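Local coordinates for phosphoprotein (Lettuce necrotic yellows virus, PDB 3T4R) that probably serves, through its whole chain, as the non-catalytic polymerase cofactor that stabilises L on the nucleoprotein-RNA template and binds soluble nucleoprotein, this part being its C-terminal domain, at residues A[9-14]-A[32-37]. Residues are numbered along the deposited sequence; the frame is centred on the assembly and turned at random.
Sequences EKLLAD and FLVPDD
Val34 pushes its two methyls at helix 4-14, and each one finds a different leucine. Val34 CG2 meets the branched end of Leu12: it lies 3.6 Å from Leu12 CD2 and 3.8 Å from Leu12 CG, with Leu12 CD1 a little farther off, so the methyl sits against the fork rather than against one tip. The two side chains run past each other in opposite directions. Leu12 presents that fork with CG anti to its carbonyl carbon (chi1 -69°). The other methyl, CG1, is anti to the backbone N of Val34 (chi1 -168°) and touches Leu11 at a single point, 4.0 Å from CD1, the pair meeting at a slant. Val34 stands where the chain leaves helix 27-33, just before Pro35 at the N-cap position of helix 36-41, so it is at the link between two short helices that Val34 packs on helix 4-14. Trp17, Tyr25 and Ile22 also touch Leu12, while Ala42 touches Leu11. Lys8 of helix 4-14 hydrogen-bonds Val34 O and forms a salt bridge with Asp36. Between the two segments themselves the contact is purely apolar: buried methyls meet through dispersion and exclusion of water, while directional bonds, such as those of Lys8, lie beside it, in the core of this helical bundle.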
ATOM      1  N   GLU A   9       0.898  -5.018   5.228  1.00 32.48           N
ATOM      2  CA  GLU A   9       2.302  -4.645   5.460  1.00 34.04           C
ATOM      3  C   GLU A   9       3.242  -5.576   4.672  1.00 34.15           C
ATOM      4  O   GLU A   9       4.210  -5.138   4.085  1.00 35.03           O
ATOM      5  CB  GLU A   9       2.597  -4.625   6.956  1.00 34.66           C
ATOM      6  CG  GLU A   9       1.919  -3.467   7.683  1.00 38.28           C
ATOM      7  CD  GLU A   9       2.126  -3.505   9.203  1.00 47.72           C
ATOM      8  OE1 GLU A   9       3.156  -4.047   9.681  1.00 51.66           O
ATOM      9  OE2 GLU A   9       1.230  -3.059   9.957  1.00 55.13           O
ATOM     10  N   LYS A  10       2.904  -6.847   4.606  1.00 34.44           N
ATOM     11  CA  LYS A  10       3.676  -7.850   3.880  1.00 33.96           C
ATOM     12  C   LYS A  10       3.529  -7.576   2.396  1.00 34.10           C
ATOM     13  O   LYS A  10       4.483  -7.737   1.697  1.00 34.40           O
ATOM     14  CB  LYS A  10       3.130  -9.256   4.197  1.00 35.91           C
ATOM     15  CG  LYS A  10       3.879 -10.360   3.550  1.00 37.55           C
ATOM     16  CD  LYS A  10       3.228 -11.758   3.568  1.00 40.64           C
ATOM     17  CE  LYS A  10       3.084 -12.313   4.953  1.00 42.62           C
ATOM     18  NZ  LYS A  10       2.583 -13.736   4.960  1.00 50.33           N
ATOM     19  N   LEU A  11       2.346  -7.146   1.925  1.00 32.48           N
ATOM     20  CA  LEU A  11       2.185  -6.797   0.544  1.00 33.60           C
ATOM     21  C   LEU A  11       3.022  -5.633   0.173  1.00 33.29           C
ATOM     22  O   LEU A  11       3.672  -5.639  -0.854  1.00 36.16           O
ATOM     23  CB  LEU A  11       0.735  -6.427   0.244  1.00 34.37           C
ATOM     24  CG  LEU A  11       0.101  -6.676  -1.111  1.00 37.66           C
ATOM     25  CD1 LEU A  11      -0.940  -5.672  -1.480  1.00 37.24           C
ATOM     26  CD2 LEU A  11       0.981  -7.028  -2.339  1.00 37.44           C
ATOM     27  N   LEU A  12       2.979  -4.587   0.973  1.00 32.26           N
ATOM     28  CA  LEU A  12       3.826  -3.428   0.748  1.00 33.50           C
ATOM     29  C   LEU A  12       5.324  -3.843   0.646  1.00 34.93           C
ATOM     30  O   LEU A  12       6.041  -3.332  -0.194  1.00 34.78           O
ATOM     31  CB  LEU A  12       3.650  -2.425   1.871  1.00 32.57           C
ATOM     32  CG  LEU A  12       2.313  -1.714   1.947  1.00 35.11           C
ATOM     33  CD1 LEU A  12       2.178  -0.821   3.160  1.00 32.33           C
ATOM     34  CD2 LEU A  12       2.149  -0.849   0.641  1.00 39.04           C
ATOM     35  N   ALA A  13       5.808  -4.729   1.517  1.00 33.62           N
ATOM     36  CA  ALA A  13       7.166  -5.272   1.345  1.00 34.70           C
ATOM     37  C   ALA A  13       7.404  -6.074   0.049  1.00 37.48           C
ATOM     38  O   ALA A  13       8.493  -5.981  -0.534  1.00 38.81           O
ATOM     39  CB  ALA A  13       7.542  -6.119   2.536  1.00 36.39           C
ATOM     40  N   ASP A  14       6.403  -6.872  -0.349  1.00 36.88           N
ATOM     41  CA  ASP A  14       6.477  -7.740  -1.503  1.00 38.17           C
ATOM     42  C   ASP A  14       6.448  -6.885  -2.718  1.00 40.36           C
ATOM     43  O   ASP A  14       6.878  -7.308  -3.778  1.00 44.21           O
ATOM     44  CB  ASP A  14       5.282  -8.667  -1.538  1.00 37.25           C
ATOM     45  CG  ASP A  14       5.380  -9.808  -0.546  1.00 42.47           C
ATOM     46  OD1 ASP A  14       6.492 -10.144  -0.053  1.00 38.38           O
ATOM     47  OD2 ASP A  14       4.319 -10.415  -0.282  1.00 48.13           O
ATOM     48  N   PHE A  32      -5.357   3.021   4.481  1.00 41.92           N
ATOM     49  CA  PHE A  32      -5.622   3.966   3.395  1.00 44.45           C
ATOM     50  C   PHE A  32      -4.794   3.654   2.109  1.00 43.32           C
ATOM     51  O   PHE A  32      -5.269   3.773   0.979  1.00 44.89           O
ATOM     52  CB  PHE A  32      -5.282   5.349   3.888  1.00 49.45           C
ATOM     53  CG  PHE A  32      -5.458   6.410   2.864  1.00 58.43           C
ATOM     54  CD1 PHE A  32      -6.161   7.522   3.153  1.00 67.21           C
ATOM     55  CD2 PHE A  32      -4.900   6.286   1.584  1.00 63.42           C
ATOM     56  CE1 PHE A  32      -6.294   8.502   2.186  1.00 74.81           C
ATOM     57  CE2 PHE A  32      -5.071   7.245   0.624  1.00 65.77           C
ATOM     58  CZ  PHE A  32      -5.756   8.333   0.916  1.00 71.45           C
ATOM     59  N   LEU A  33      -3.554   3.261   2.288  1.00 39.92           N
ATOM     60  CA  LEU A  33      -2.737   2.981   1.165  1.00 38.82           C
ATOM     61  C   LEU A  33      -3.113   1.674   0.472  1.00 35.14           C
ATOM     62  O   LEU A  33      -3.000   1.568  -0.755  1.00 38.40           O
ATOM     63  CB  LEU A  33      -1.298   2.886   1.670  1.00 37.12           C
ATOM     64  CG  LEU A  33      -0.657   4.166   2.173  1.00 40.94           C
ATOM     65  CD1 LEU A  33       0.736   3.853   2.597  1.00 41.59           C
ATOM     66  CD2 LEU A  33      -0.545   5.188   1.093  1.00 47.26           C
ATOM     67  N   VAL A  34      -3.465   0.687   1.261  1.00 32.34           N
ATOM     68  CA  VAL A  34      -3.814  -0.681   0.806  1.00 31.14           C
ATOM     69  C   VAL A  34      -5.233  -0.996   1.287  1.00 30.79           C
ATOM     70  O   VAL A  34      -5.454  -1.657   2.262  1.00 31.76           O
ATOM     71  CB  VAL A  34      -2.837  -1.714   1.340  1.00 31.58           C
ATOM     72  CG1 VAL A  34      -3.066  -3.023   0.596  1.00 31.28           C
ATOM     73  CG2 VAL A  34      -1.358  -1.284   1.065  1.00 31.78           C
ATOM     74  N   PRO A  35      -6.223  -0.429   0.607  1.00 34.02           N
ATOM     75  CA  PRO A  35      -7.574  -0.799   0.922  1.00 36.91           C
ATOM     76  C   PRO A  35      -7.764  -2.328   0.681  1.00 37.14           C
ATOM     77  O   PRO A  35      -6.900  -2.916  -0.005  1.00 36.62           O
ATOM     78  CB  PRO A  35      -8.391   0.040  -0.086  1.00 37.78           C
ATOM     79  CG  PRO A  35      -7.422   1.196  -0.497  1.00 38.93           C
ATOM     80  CD  PRO A  35      -6.107   0.581  -0.492  1.00 35.20           C
ATOM     81  N   ASP A  36      -8.837  -2.956   1.190  1.00 38.63           N
ATOM     82  CA  ASP A  36      -9.020  -4.417   1.084  1.00 41.18           C
ATOM     83  C   ASP A  36      -9.125  -4.933  -0.381  1.00 43.73           C
ATOM     84  O   ASP A  36      -8.826  -6.059  -0.662  1.00 45.93           O
ATOM     85  CB  ASP A  36     -10.311  -4.860   1.808  1.00 45.39           C
ATOM     86  CG  ASP A  36     -10.354  -4.440   3.303  1.00 44.99           C
ATOM     87  OD1 ASP A  36      -9.279  -4.290   3.882  1.00 43.94           O
ATOM     88  OD2 ASP A  36     -11.457  -4.257   3.904  1.00 54.18           O
ATOM     89  N   ASP A  37      -9.634  -4.114  -1.279  1.00 45.45           N
ATOM     90  CA  ASP A  37      -9.743  -4.436  -2.698  0.50 48.94           C
ATOM     91  C   ASP A  37      -8.359  -4.572  -3.312  1.00 45.97           C
ATOM     92  O   ASP A  37      -8.162  -5.315  -4.237  1.00 49.45           O
ATOM     93  CB  ASP A  37     -10.595  -3.403  -3.471  0.50 53.08           C
ATOM     94  CG  ASP A  37     -10.022  -1.940  -3.436  0.50 54.12           C
ATOM     95  OD1 ASP A  37      -9.703  -1.358  -4.510  0.50 58.72           O
ATOM     96  OD2 ASP A  37      -9.964  -1.337  -2.341  0.50 54.64           O
TER